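Local coordinates for protein probable DNA endonuclease SmrA (Escherichia coli, PDB 3QD7) that binds DNA and cuts it as an endonuclease of the small MutS-related family, at residues F14-P19 with V100-T105; N8-G13 with L104-D109; L24-E29 with D108-Y113; V79-G84 with C126-R131. One frame throughout, in Å; residues are numbered along the deposited sequence.

Interaction 1. Residues F14-P19 with V100-T105; sequences FLDIIP and VARWLT
Arg102 reaches out from the helix to Asp16 and Phe14 in the loop that runs beside it. Its CB points toward the loop, CG lies anti to the backbone N (chi1 164°), CD continues the extended chain, and a bend at chi3 (-77°) sets NE off that line, with Arg102 NE 3.7 Å from Asp16 OD1. Beyond it, Arg102 CZ is 3.8 Å from the same oxygen. The tip does the binding: Arg102 NH2 donates to Asp16 OD1 over 3.0 Å in a salt bridge bent to 145° at the hydrogen, meeting the oxygen almost in line with its C-O bond. Phe14 O lies 2.9 Å from Arg102 NH2 near the guanidinium edge, and Gly13 O accepts a hydrogen bond from the same nitrogen. An arginine suits the place because its long apolar shaft spans the gap while its flat head can serve several oxygens. An alanine here would probably leave the Asp16 carboxylate without its positive mate and Gly13 O without this donor, and hold this part of the loop less firmly. At the preceding helix residue, Ile18 CD1 presses on Ala101 CB at 3.4 Å, a tight fit that the small methyl permits. The loop thus lies along helix 92-105; Ser98 OG of that helix is hydrogen-bonded to Ile18 N, and Leu24, just ahead of strand 25-27, packs against Ile18 as well.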
loop_
_atom_site.group_PDB
_atom_site.type_symbol
_atom_site.label_atom_id
_atom_site.label_comp_id
_atom_site.label_asym_id
_atom_site.label_seq_id
_atom_site.Cartn_x
_atom_site.Cartn_y
_atom_site.Cartn_z
ATOM N N PHE A 14 11.076 -4.621 14.182
ATOM C CA PHE A 14 10.844 -3.310 14.798
ATOM C C PHE A 14 9.679 -2.618 14.082
ATOM O O PHE A 14 9.703 -1.401 13.822
ATOM C CB PHE A 14 12.127 -2.462 14.824
ATOM C CG PHE A 14 13.256 -3.102 15.598
ATOM C CD1 PHE A 14 13.459 -2.790 16.939
ATOM C CD2 PHE A 14 14.095 -4.036 14.995
ATOM C CE1 PHE A 14 14.484 -3.391 17.658
ATOM C CE2 PHE A 14 15.124 -4.642 15.711
ATOM C CZ PHE A 14 15.320 -4.317 17.041
ATOM N N LEU A 15 8.664 -3.430 13.762
ATOM C CA LEU A 15 7.416 -2.925 13.231
ATOM C C LEU A 15 6.937 -1.811 14.139
ATOM O O LEU A 15 6.859 -1.976 15.361
ATOM C CB LEU A 15 6.338 -4.012 13.115
ATOM C CG LEU A 15 5.007 -3.521 12.505
ATOM C CD1 LEU A 15 5.231 -2.813 11.175
ATOM C CD2 LEU A 15 4.022 -4.661 12.346
ATOM N N ASP A 16 6.694 -0.668 13.515
ATOM C CA ASP A 16 6.038 0.462 14.122
ATOM C C ASP A 16 4.523 0.300 13.884
ATOM O O ASP A 16 4.011 0.654 12.817
ATOM C CB ASP A 16 6.600 1.787 13.545
ATOM C CG ASP A 16 7.266 1.625 12.141
ATOM O OD1 ASP A 16 7.831 0.539 11.816
ATOM O OD2 ASP A 16 7.253 2.613 11.355
ATOM N N ILE A 17 3.826 -0.259 14.878
ATOM C CA ILE A 17 2.397 -0.568 14.769
ATOM C C ILE A 17 1.599 0.715 14.739
ATOM O O ILE A 17 1.801 1.591 15.582
ATOM C CB ILE A 17 1.921 -1.503 15.896
ATOM C CG1 ILE A 17 2.610 -2.860 15.735
ATOM C CG2 ILE A 17 0.395 -1.694 15.860
ATOM C CD1 ILE A 17 2.562 -3.743 16.979
ATOM N N ILE A 18 0.712 0.832 13.752
ATOM C CA ILE A 18 -0.114 2.028 13.629
ATOM C C ILE A 18 -1.443 1.866 14.381
ATOM O O ILE A 18 -2.195 0.902 14.147
ATOM C CB ILE A 18 -0.332 2.456 12.153
ATOM C CG1 ILE A 18 1.012 2.612 11.443
ATOM C CG2 ILE A 18 -1.133 3.793 12.056
ATOM C CD1 ILE A 18 0.873 2.530 9.972
ATOM N N PRO A 19 -1.718 2.789 15.317
ATOM C CA PRO A 19 -2.974 2.723 16.070
ATOM C C PRO A 19 -4.165 2.777 15.133
ATOM O O PRO A 19 -4.071 3.385 14.072
ATOM C CB PRO A 19 -2.913 3.971 16.951
ATOM C CG PRO A 19 -1.431 4.162 17.177
ATOM C CD PRO A 19 -0.783 3.782 15.875
ATOM N N VAL A 100 2.350 -2.688 5.496
ATOM C CA VAL A 100 2.118 -2.082 4.170
ATOM C C VAL A 100 2.522 -0.595 4.218
ATOM O O VAL A 100 3.149 -0.073 3.292
ATOM C CB VAL A 100 0.641 -2.263 3.672
ATOM C CG1 VAL A 100 0.362 -1.361 2.456
ATOM C CG2 VAL A 100 0.315 -3.755 3.334
ATOM N N ALA A 101 2.198 0.076 5.321
ATOM C CA ALA A 101 2.615 1.471 5.507
ATOM C C ALA A 101 4.130 1.671 5.350
ATOM O O ALA A 101 4.568 2.620 4.720
ATOM C CB ALA A 101 2.158 1.989 6.863
ATOM N N ARG A 102 4.922 0.784 5.948
ATOM C CA ARG A 102 6.366 0.870 5.841
ATOM C C ARG A 102 6.837 0.467 4.451
ATOM O O ARG A 102 7.653 1.160 3.851
ATOM C CB ARG A 102 7.013 -0.061 6.867
ATOM C CG ARG A 102 8.477 -0.336 6.589
ATOM C CD ARG A 102 8.956 -1.496 7.396
ATOM N NE ARG A 102 9.180 -1.097 8.782
ATOM C CZ ARG A 102 9.850 -1.824 9.663
ATOM N NH1 ARG A 102 10.364 -2.997 9.297
ATOM N NH2 ARG A 102 10.010 -1.372 10.900
ATOM N N TRP A 103 6.349 -0.668 3.949
ATOM C CA TRP A 103 6.836 -1.202 2.662
ATOM C C TRP A 103 6.680 -0.233 1.503
ATOM O O TRP A 103 7.560 -0.147 0.641
ATOM C CB TRP A 103 6.152 -2.527 2.331
ATOM C CG TRP A 103 6.449 -3.616 3.319
ATOM C CD1 TRP A 103 7.525 -3.709 4.156
ATOM C CD2 TRP A 103 5.657 -4.784 3.554
ATOM N NE1 TRP A 103 7.446 -4.865 4.908
ATOM C CE2 TRP A 103 6.310 -5.544 4.550
ATOM C CE3 TRP A 103 4.484 -5.274 3.000
ATOM C CZ2 TRP A 103 5.808 -6.762 5.010
ATOM C CZ3 TRP A 103 3.987 -6.478 3.449
ATOM C CH2 TRP A 103 4.639 -7.207 4.460
ATOM N N LEU A 104 5.569 0.518 1.490
ATOM C CA LEU A 104 5.322 1.428 0.390
ATOM C C LEU A 104 6.334 2.554 0.372
ATOM O O LEU A 104 6.721 2.990 -0.704
ATOM C CB LEU A 104 3.891 1.974 0.386
ATOM C CG LEU A 104 2.785 0.957 0.144
ATOM C CD1 LEU A 104 1.385 1.573 0.354
ATOM C CD2 LEU A 104 2.916 0.307 -1.232
ATOM N N THR A 105 6.782 3.015 1.551
ATOM C CA THR A 105 7.783 4.096 1.599
ATOM C C THR A 105 9.162 3.624 1.097
ATOM O O THR A 105 10.020 4.449 0.759
ATOM C CB THR A 105 7.957 4.706 2.999
ATOM O OG1 THR A 105 8.587 3.747 3.853
ATOM C CG2 THR A 105 6.605 5.139 3.618
#

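Interaction 2. Residues N8-G13 with L104-D109; sequences NFLTTG and LTEFDD
Glu106 presents its carboxylate to Thr11, gripping this residue at two points. Glu106 OE2 accepts from Thr11 OG1 over 2.8 Å through its syn lone pair, while Thr11 N donates to Glu106 OE1 at a longer 3.3 Å, also from the syn side. Glu106 CG stands anti to the carbonyl carbon (chi1 -71°), and the chain beyond is extended, carrying the carboxylate to the loop, where a threonine answers it by offering both a hydroxyl and an N-H. An alanine in place of Glu106 would probably leave the Thr11 N-H and hydroxyl without this acceptor and the loop less firmly tied. This polar bridge belongs to the solvent side, where Thr11 is exposed.

The apolar part is more tightly packed, its buried members being Leu10 and Phe107, while Phe9 stays exposed at its border. Phe9 turns its edge to the face of Phe107 in an offset edge-to-face pair, the planes at 68° and the centroids 5.2 Å apart, with Phe9 CZ 3.6 Å from Phe107 CD1. Phe107 also lies against Ile68 and Gln69 of helix 57-73. Leu10 crosses Phe107 at about a right angle, its CD2 coming within 3.8 Å of Phe107 CE2. The same methyl, Leu10 CD2, is 3.6 Å from Glu106 OE1.

Behind Phe9 the loop is shaped by an Asx turn, in which Asn8 OD1 accepts from Leu10 N over 3.1 Å; the turn belongs to the N-terminal loop, which packs against the turn that follows helix 92-105 and leads to strand 110-115 of the Smr alpha/beta/alpha fold.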
loop_
_atom_site.group_PDB
_atom_site.type_symbol
_atom_site.label_atom_id
_atom_site.label_comp_id
_atom_site.label_asym_id
_atom_site.label_seq_id
_atom_site.Cartn_x
_atom_site.Cartn_y
_atom_site.Cartn_z
ATOM N N ASN A 8 13.824 -8.788 -3.066
ATOM C CA ASN A 8 12.803 -8.219 -2.191
ATOM C C ASN A 8 13.413 -7.472 -1.024
ATOM O O ASN A 8 13.757 -8.057 -0.000
ATOM C CB ASN A 8 11.822 -9.302 -1.690
ATOM C CG ASN A 8 10.532 -8.703 -1.109
ATOM O OD1 ASN A 8 10.553 -7.615 -0.532
ATOM N ND2 ASN A 8 9.409 -9.415 -1.266
ATOM N N PHE A 9 13.509 -6.158 -1.186
ATOM C CA PHE A 9 14.127 -5.280 -0.191
ATOM C C PHE A 9 13.198 -4.838 0.936
ATOM O O PHE A 9 13.624 -4.127 1.853
ATOM C CB PHE A 9 14.743 -4.042 -0.878
ATOM C CG PHE A 9 13.816 -3.348 -1.845
ATOM C CD1 PHE A 9 14.070 -3.411 -3.212
ATOM C CD2 PHE A 9 12.697 -2.610 -1.382
ATOM C CE1 PHE A 9 13.219 -2.770 -4.128
ATOM C CE2 PHE A 9 11.841 -1.956 -2.286
ATOM C CZ PHE A 9 12.099 -2.052 -3.672
ATOM N N LEU A 10 11.937 -5.240 0.882
ATOM C CA LEU A 10 10.985 -4.909 1.958
ATOM C C LEU A 10 11.446 -5.474 3.317
ATOM O O LEU A 10 11.826 -6.648 3.421
ATOM C CB LEU A 10 9.578 -5.404 1.593
ATOM C CG LEU A 10 9.032 -4.868 0.250
ATOM C CD1 LEU A 10 7.585 -5.174 0.084
ATOM C CD2 LEU A 10 9.228 -3.354 0.134
ATOM N N THR A 11 11.403 -4.642 4.355
ATOM C CA THR A 11 12.019 -5.000 5.634
ATOM C C THR A 11 10.961 -5.343 6.675
ATOM O O THR A 11 9.830 -4.849 6.620
ATOM C CB THR A 11 12.952 -3.862 6.201
ATOM O OG1 THR A 11 12.174 -2.700 6.495
ATOM C CG2 THR A 11 14.105 -3.506 5.221
ATOM N N THR A 12 11.333 -6.199 7.613
ATOM C CA THR A 12 10.472 -6.520 8.732
ATOM C C THR A 12 11.234 -6.149 9.990
ATOM O O THR A 12 12.381 -5.704 9.923
ATOM C CB THR A 12 10.098 -8.016 8.770
ATOM O OG1 THR A 12 11.287 -8.794 8.896
ATOM C CG2 THR A 12 9.381 -8.439 7.509
ATOM N N GLY A 13 10.605 -6.319 11.140
ATOM C CA GLY A 13 11.336 -6.181 12.389
ATOM C C GLY A 13 11.269 -4.762 12.876
ATOM O O GLY A 13 11.394 -3.816 12.094
ATOM N N LEU A 104 5.569 0.518 1.490
ATOM C CA LEU A 104 5.322 1.428 0.390
ATOM C C LEU A 104 6.334 2.554 0.372
ATOM O O LEU A 104 6.721 2.990 -0.704
ATOM C CB LEU A 104 3.891 1.974 0.386
ATOM C CG LEU A 104 2.785 0.957 0.144
ATOM C CD1 LEU A 104 1.385 1.573 0.354
ATOM C CD2 LEU A 104 2.916 0.307 -1.232
ATOM N N THR A 105 6.782 3.015 1.551
ATOM C CA THR A 105 7.783 4.096 1.599
ATOM C C THR A 105 9.162 3.624 1.097
ATOM O O THR A 105 10.020 4.449 0.759
ATOM C CB THR A 105 7.957 4.706 2.999
ATOM O OG1 THR A 105 8.587 3.747 3.853
ATOM C CG2 THR A 105 6.605 5.139 3.618
ATOM N N GLU A 106 9.368 2.308 1.040
ATOM C CA GLU A 106 10.665 1.737 0.612
ATOM C C GLU A 106 10.875 1.651 -0.914
ATOM O O GLU A 106 12.007 1.430 -1.396
ATOM C CB GLU A 106 10.869 0.376 1.276
ATOM C CG GLU A 106 11.138 0.546 2.739
ATOM C CD GLU A 106 11.202 -0.746 3.505
ATOM O OE1 GLU A 106 10.599 -1.734 3.095
ATOM O OE2 GLU A 106 11.831 -0.764 4.569
ATOM N N PHE A 107 9.785 1.813 -1.664
ATOM C CA PHE A 107 9.858 1.943 -3.097
ATOM C C PHE A 107 10.173 3.388 -3.483
ATOM O O PHE A 107 9.442 4.331 -3.134
ATOM C CB PHE A 107 8.531 1.513 -3.743
ATOM C CG PHE A 107 8.249 0.030 -3.636
ATOM C CD1 PHE A 107 8.844 -0.875 -4.516
ATOM C CD2 PHE A 107 7.367 -0.459 -2.671
ATOM C CE1 PHE A 107 8.595 -2.236 -4.430
ATOM C CE2 PHE A 107 7.100 -1.831 -2.582
ATOM C CZ PHE A 107 7.708 -2.721 -3.465
ATOM N N ASP A 108 11.251 3.553 -4.225
ATOM C CA ASP A 108 11.558 4.826 -4.862
ATOM C C ASP A 108 10.383 5.445 -5.667
ATOM O O ASP A 108 10.223 6.663 -5.677
ATOM C CB ASP A 108 12.793 4.662 -5.771
ATOM C CG ASP A 108 13.538 5.949 -5.953
ATOM O OD1 ASP A 108 13.877 6.592 -4.931
ATOM O OD2 ASP A 108 13.773 6.321 -7.116
ATOM N N ASP A 109 9.558 4.613 -6.315
ATOM C CA ASP A 109 8.502 5.101 -7.230
ATOM C C ASP A 109 7.120 5.371 -6.571
ATOM O O ASP A 109 6.168 5.807 -7.247
ATOM C CB ASP A 109 8.327 4.148 -8.407
ATOM C CG ASP A 109 9.563 4.070 -9.299
ATOM O OD1 ASP A 109 9.969 5.094 -9.884
ATOM O OD2 ASP A 109 10.129 2.975 -9.432
#

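Interaction 3. Residues L24-E29 with D108-Y113; sequences LEFRRE and DDVQAY
Phe26 and Tyr113 pair across two antiparallel strands, each donating its N-H to the other's carbonyl oxygen: Phe26 N to Tyr113 O and Tyr113 N to Phe26 O, both 2.9 Å. On the same side of the sheet Phe26 CB sits over the Tyr113 ring, 3.4 Å from its centroid and 16° off the normal, a CH-pi contact. Phe26 CG lies anti to the backbone N (chi1 171°), and the two rings are near parallel yet slid apart, so they barely overlap. Leu24 CG adds to the tyrosine's apolar surroundings, 3.9 Å from Tyr113 CE1.

Farther along, Arg28 N donates to Gln111 O over 3.0 Å, and the guanidinium reinforces this end: Arg28 NE reaches Val110 O at 2.8 Å, nearly along the C=O axis, with weak help from Arg28 NH2. Strand 25-27 forms one edge of the mixed sheet, antiparallel to strand 110-115. Gln111 and Ala112 both hydrogen-bond through the backbone to Ala129 of strand 125-130, which, with the helix-like psi of Gln111 (-38°), is consistent with a classic beta bulge. Ala112, paired with Arg27, has a methyl small enough for its CB to lie 3.3 Å from Phe26 O.

Outside this shell, helix 92-105 positions both ends. Tyr113 OH makes a weak hydrogen bond to Ala101 O, and Arg28 NH2 takes Thr105 O as a second acceptor. Thr105 also touches the Phe26 and Tyr113 side chains, and Leu24 packs on Arg97 and on Cys126 of strand 125-130.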
loop_
_atom_site.group_PDB
_atom_site.type_symbol
_atom_site.label_atom_id
_atom_site.label_comp_id
_atom_site.label_asym_id
_atom_site.label_seq_id
_atom_site.Cartn_x
_atom_site.Cartn_y
_atom_site.Cartn_z
ATOM N N LEU A 24 -3.847 5.848 7.320
ATOM C CA LEU A 24 -2.648 5.700 6.520
ATOM C C LEU A 24 -2.553 6.964 5.696
ATOM O O LEU A 24 -3.467 7.263 4.950
ATOM C CB LEU A 24 -2.746 4.451 5.613
ATOM C CG LEU A 24 -1.800 3.300 5.920
ATOM C CD1 LEU A 24 -1.738 2.952 7.411
ATOM C CD2 LEU A 24 -2.103 2.089 5.067
ATOM N N GLU A 25 -1.476 7.718 5.870
ATOM C CA GLU A 25 -1.181 8.863 5.031
ATOM C C GLU A 25 0.328 9.071 4.908
ATOM O O GLU A 25 1.083 8.969 5.900
ATOM C CB GLU A 25 -1.844 10.114 5.570
ATOM C CG GLU A 25 -3.344 10.219 5.301
ATOM C CD GLU A 25 -3.943 11.458 5.933
ATOM O OE1 GLU A 25 -3.188 12.146 6.666
ATOM O OE2 GLU A 25 -5.149 11.748 5.706
ATOM N N PHE A 26 0.774 9.332 3.686
ATOM C CA PHE A 26 2.194 9.498 3.406
ATOM C C PHE A 26 2.292 10.315 2.148
ATOM O O PHE A 26 1.564 10.059 1.186
ATOM C CB PHE A 26 2.902 8.128 3.216
ATOM C CG PHE A 26 4.315 8.232 2.712
ATOM C CD1 PHE A 26 5.348 8.612 3.558
ATOM C CD2 PHE A 26 4.614 7.933 1.401
ATOM C CE1 PHE A 26 6.679 8.732 3.085
ATOM C CE2 PHE A 26 5.914 8.027 0.920
ATOM C CZ PHE A 26 6.958 8.441 1.776
ATOM N N ARG A 27 3.202 11.287 2.150
ATOM C CA ARG A 27 3.463 12.092 0.979
ATOM C C ARG A 27 4.950 12.450 0.957
ATOM O O ARG A 27 5.484 12.951 1.950
ATOM C CB ARG A 27 2.579 13.345 1.005
ATOM C CG ARG A 27 2.752 14.289 -0.178
ATOM C CD ARG A 27 1.960 15.598 0.039
ATOM N NE ARG A 27 2.329 16.259 1.296
ATOM C CZ ARG A 27 1.471 16.865 2.114
ATOM N NH1 ARG A 27 0.180 16.896 1.818
ATOM N NH2 ARG A 27 1.907 17.434 3.236
ATOM N N ARG A 28 5.618 12.167 -0.166
ATOM C CA ARG A 28 7.014 12.566 -0.323
ATOM C C ARG A 28 7.103 14.066 -0.550
ATOM O O ARG A 28 6.175 14.668 -1.085
ATOM C CB ARG A 28 7.678 11.838 -1.490
ATOM C CG ARG A 28 7.921 10.376 -1.170
ATOM C CD ARG A 28 9.165 9.831 -1.824
ATOM N NE ARG A 28 8.965 8.414 -2.068
ATOM C CZ ARG A 28 9.350 7.450 -1.245
ATOM N NH1 ARG A 28 9.993 7.740 -0.113
ATOM N NH2 ARG A 28 9.094 6.196 -1.562
ATOM N N GLU A 29 8.215 14.650 -0.108
ATOM C CA GLU A 29 8.570 16.050 -0.387
ATOM C C GLU A 29 8.836 16.217 -1.871
ATOM O O GLU A 29 9.341 15.308 -2.525
ATOM C CB GLU A 29 9.859 16.448 0.357
ATOM C CG GLU A 29 9.841 16.261 1.878
ATOM C CD GLU A 29 9.930 14.783 2.340
ATOM O OE1 GLU A 29 10.474 13.923 1.587
ATOM O OE2 GLU A 29 9.443 14.489 3.466
ATOM N N ASP A 108 11.251 3.553 -4.225
ATOM C CA ASP A 108 11.558 4.826 -4.862
ATOM C C ASP A 108 10.383 5.445 -5.667
ATOM O O ASP A 108 10.223 6.663 -5.677
ATOM C CB ASP A 108 12.793 4.662 -5.771
ATOM C CG ASP A 108 13.538 5.949 -5.953
ATOM O OD1 ASP A 108 13.877 6.592 -4.931
ATOM O OD2 ASP A 108 13.773 6.321 -7.116
ATOM N N ASP A 109 9.558 4.613 -6.315
ATOM C CA ASP A 109 8.502 5.101 -7.230
ATOM C C ASP A 109 7.120 5.371 -6.571
ATOM O O ASP A 109 6.168 5.807 -7.247
ATOM C CB ASP A 109 8.327 4.148 -8.407
ATOM C CG ASP A 109 9.563 4.070 -9.299
ATOM O OD1 ASP A 109 9.969 5.094 -9.884
ATOM O OD2 ASP A 109 10.129 2.975 -9.432
ATOM N N VAL A 110 7.019 5.130 -5.272
ATOM C CA VAL A 110 5.817 5.453 -4.520
ATOM C C VAL A 110 5.884 6.939 -4.119
ATOM O O VAL A 110 6.792 7.361 -3.402
ATOM C CB VAL A 110 5.666 4.523 -3.275
ATOM C CG1 VAL A 110 4.713 5.116 -2.209
ATOM C CG2 VAL A 110 5.197 3.155 -3.698
ATOM N N GLN A 111 4.923 7.719 -4.596
ATOM C CA GLN A 111 4.882 9.173 -4.310
ATOM C C GLN A 111 4.096 9.497 -3.041
ATOM O O GLN A 111 4.437 10.420 -2.309
ATOM C CB GLN A 111 4.266 9.949 -5.479
ATOM C CG GLN A 111 4.952 9.763 -6.834
ATOM C CD GLN A 111 4.038 10.110 -8.002
ATOM O OE1 GLN A 111 4.399 10.902 -8.887
ATOM N NE2 GLN A 111 2.851 9.532 -8.008
ATOM N N ALA A 112 3.007 8.763 -2.818
ATOM C CA ALA A 112 2.102 9.044 -1.733
ATOM C C ALA A 112 1.171 7.860 -1.527
ATOM O O ALA A 112 1.003 7.034 -2.416
ATOM C CB ALA A 112 1.266 10.322 -2.063
ATOM N N TYR A 113 0.541 7.801 -0.363
ATOM C CA TYR A 113 -0.599 6.941 -0.146
ATOM C C TYR A 113 -1.528 7.574 0.888
ATOM O O TYR A 113 -1.140 8.524 1.601
ATOM C CB TYR A 113 -0.205 5.494 0.231
ATOM C CG TYR A 113 0.654 5.323 1.478
ATOM C CD1 TYR A 113 0.120 5.447 2.734
ATOM C CD2 TYR A 113 2.008 4.989 1.373
ATOM C CE1 TYR A 113 0.893 5.288 3.860
ATOM C CE2 TYR A 113 2.795 4.809 2.521
ATOM C CZ TYR A 113 2.228 4.965 3.747
ATOM O OH TYR A 113 2.976 4.801 4.876
#

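Interaction 4. Residues V79-G84 with C126-R131; sequences VLIIHG and CYVALR
Cys126 O is approached by two groups of the neighbouring strand: Ile81 N donates to it over 2.8 Å in an almost straight bond (171°), and Leu80 CA makes a CA-H...O contact at 3.4 Å. This is the antiparallel heart of the alpha/beta/alpha Smr domain, where strands 78-82 and 125-130 lie side by side in the mixed sheet. Cys126 N returns a bond to Ile81 O, and one hydrogen-bonded pair along, Val79 and Val128 exchange the same two bonds, the one from Val128 N to Val79 O being 2.8 Å long.

Val79, Ile81, Cys126 and Val128 share one face, the buried side toward helices 57-73 and 92-105. Beta-branched Val79, Ile81 and Val128 suit it, since they fill space close to the backbone, and the smaller Cys126 fits beside Ile81. Val79 CG2 lies 3.8 Å from Val128 CB, while Val79 CG1 meets Leu130 CD2 at the same distance, Val79 and Leu130 crossing at about a right angle. Ile81 CD1 reaches Val128 CG2 at 4.0 Å, and Leu104 of helix 92-105 closes over both residues.

On the opposite face an aliphatic and an aromatic residue meet: Leu80 and Tyr127 form the non-hydrogen-bonded pair between the other two. The tyrosine ring stacks with Tyr44, and its hydroxyl is hydrogen-bonded to His120 ND1. Leu80 CG stands anti to the backbone N (chi1 179°), and of its methyls CD1 touches Tyr127 CD1 at 3.9 Å.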
loop_
_atom_site.group_PDB
_atom_site.type_symbol
_atom_site.label_atom_id
_atom_site.label_comp_id
_atom_site.label_asym_id
_atom_site.label_seq_id
_atom_site.Cartn_x
_atom_site.Cartn_y
_atom_site.Cartn_z
ATOM N N VAL A 79 -2.631 2.493 -7.487
ATOM C CA VAL A 79 -3.082 1.158 -7.160
ATOM C C VAL A 79 -3.767 1.185 -5.821
ATOM O O VAL A 79 -3.596 2.137 -5.039
ATOM C CB VAL A 79 -1.940 0.118 -7.195
ATOM C CG1 VAL A 79 -1.398 0.025 -8.594
ATOM C CG2 VAL A 79 -0.797 0.482 -6.198
ATOM N N LEU A 80 -4.579 0.160 -5.599
ATOM C CA LEU A 80 -5.309 -0.038 -4.367
ATOM C C LEU A 80 -4.763 -1.242 -3.622
ATOM O O LEU A 80 -4.660 -2.338 -4.182
ATOM C CB LEU A 80 -6.801 -0.288 -4.686
ATOM C CG LEU A 80 -7.738 -0.551 -3.499
ATOM C CD1 LEU A 80 -7.824 0.707 -2.633
ATOM C CD2 LEU A 80 -9.102 -0.896 -4.047
ATOM N N ILE A 81 -4.434 -1.074 -2.346
ATOM C CA ILE A 81 -4.073 -2.239 -1.554
ATOM C C ILE A 81 -5.088 -2.494 -0.446
ATOM O O ILE A 81 -5.360 -1.616 0.364
ATOM C CB ILE A 81 -2.641 -2.136 -0.970
ATOM C CG1 ILE A 81 -1.599 -1.839 -2.070
ATOM C CG2 ILE A 81 -2.290 -3.425 -0.198
ATOM C CD1 ILE A 81 -0.225 -1.582 -1.485
ATOM N N ILE A 82 -5.596 -3.725 -0.399
ATOM C CA ILE A 82 -6.625 -4.134 0.541
ATOM C C ILE A 82 -6.026 -4.974 1.656
ATOM O O ILE A 82 -5.659 -6.147 1.455
ATOM C CB ILE A 82 -7.741 -4.966 -0.166
ATOM C CG1 ILE A 82 -8.151 -4.281 -1.490
ATOM C CG2 ILE A 82 -8.951 -5.179 0.783
ATOM C CD1 ILE A 82 -8.831 -5.185 -2.527
ATOM N N HIS A 83 -5.917 -4.376 2.834
ATOM C CA HIS A 83 -5.361 -5.084 4.001
ATOM C C HIS A 83 -6.426 -5.575 4.988
ATOM O O HIS A 83 -6.191 -6.537 5.712
ATOM C CB HIS A 83 -4.353 -4.200 4.719
ATOM C CG HIS A 83 -4.868 -2.830 4.997
ATOM N ND1 HIS A 83 -4.410 -1.718 4.328
ATOM C CD2 HIS A 83 -5.821 -2.396 5.854
ATOM C CE1 HIS A 83 -5.053 -0.655 4.768
ATOM N NE2 HIS A 83 -5.925 -1.043 5.683
ATOM N N GLY A 84 -7.587 -4.915 5.013
ATOM C CA GLY A 84 -8.656 -5.293 5.927
ATOM C C GLY A 84 -8.742 -4.381 7.140
ATOM O O GLY A 84 -7.842 -3.586 7.389
ATOM N N CYS A 126 -5.877 1.025 1.101
ATOM C CA CYS A 126 -5.294 2.322 0.795
ATOM C C CYS A 126 -4.969 2.514 -0.686
ATOM O O CYS A 126 -4.635 1.556 -1.407
ATOM C CB CYS A 126 -4.087 2.630 1.693
ATOM S SG CYS A 126 -2.673 1.615 1.344
ATOM N N TYR A 127 -5.121 3.760 -1.117
ATOM C CA TYR A 127 -4.762 4.249 -2.441
ATOM C C TYR A 127 -3.292 4.499 -2.411
ATOM O O TYR A 127 -2.786 5.022 -1.417
ATOM C CB TYR A 127 -5.400 5.623 -2.687
ATOM C CG TYR A 127 -6.888 5.607 -2.806
ATOM C CD1 TYR A 127 -7.535 4.504 -3.347
ATOM C CD2 TYR A 127 -7.661 6.703 -2.406
ATOM C CE1 TYR A 127 -8.890 4.467 -3.487
ATOM C CE2 TYR A 127 -9.037 6.674 -2.543
ATOM C CZ TYR A 127 -9.636 5.543 -3.091
ATOM O OH TYR A 127 -10.983 5.459 -3.253
ATOM N N VAL A 128 -2.614 4.209 -3.511
ATOM C CA VAL A 128 -1.196 4.458 -3.605
ATOM C C VAL A 128 -0.919 5.204 -4.923
ATOM O O VAL A 128 -1.385 4.783 -5.993
ATOM C CB VAL A 128 -0.380 3.112 -3.549
ATOM C CG1 VAL A 128 1.135 3.363 -3.546
ATOM C CG2 VAL A 128 -0.809 2.240 -2.375
ATOM N N ALA A 129 -0.166 6.305 -4.843
ATOM C CA ALA A 129 0.258 7.022 -6.048
ATOM C C ALA A 129 1.627 6.512 -6.496
ATOM O O ALA A 129 2.562 6.446 -5.700
ATOM C CB ALA A 129 0.283 8.537 -5.824
ATOM N N LEU A 130 1.717 6.166 -7.773
ATOM C CA LEU A 130 2.932 5.608 -8.347
ATOM C C LEU A 130 3.484 6.566 -9.410
ATOM O O LEU A 130 2.726 7.083 -10.233
ATOM C CB LEU A 130 2.621 4.239 -8.978
ATOM C CG LEU A 130 2.814 2.902 -8.244
ATOM C CD1 LEU A 130 2.741 2.928 -6.759
ATOM C CD2 LEU A 130 1.864 1.882 -8.749
ATOM N N ARG A 131 4.789 6.809 -9.379
ATOM C CA ARG A 131 5.491 7.622 -10.404
ATOM C C ARG A 131 5.442 6.884 -11.752
ATOM O O ARG A 131 5.679 5.678 -11.814
ATOM C CB ARG A 131 6.934 7.846 -9.966
ATOM C CG ARG A 131 7.767 8.777 -10.809
ATOM C CD ARG A 131 9.237 8.330 -10.701
ATOM N NE ARG A 131 9.921 9.015 -9.616
ATOM C CZ ARG A 131 10.936 8.535 -8.901
ATOM N NH1 ARG A 131 11.424 7.313 -9.096
ATOM N NH2 ARG A 131 11.452 9.299 -7.951
#

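Overall arrangement
The four contacts run from the surface of the domain to its core. Interaction 4, centred about 4 Å from the middle of the chain, joins wholly buried residues by backbone bonds and aliphatic packing; interaction 3 extends the same sheet to its outer strand, and Ala112 and Ala129 connect the two. Interactions 1 and 2 instead fasten successive parts of the N-terminal loop to helix 92-105 and the turn after it, combining a charged side chain with small apolar patches, and in interaction 2 an edge-to-face aromatic pair. That helix borders all four contacts, apolar toward the sheet and largely polar toward the loop. Asp108 and Asp109 bind Arg131, tying 108-113 to 126-131 by charge.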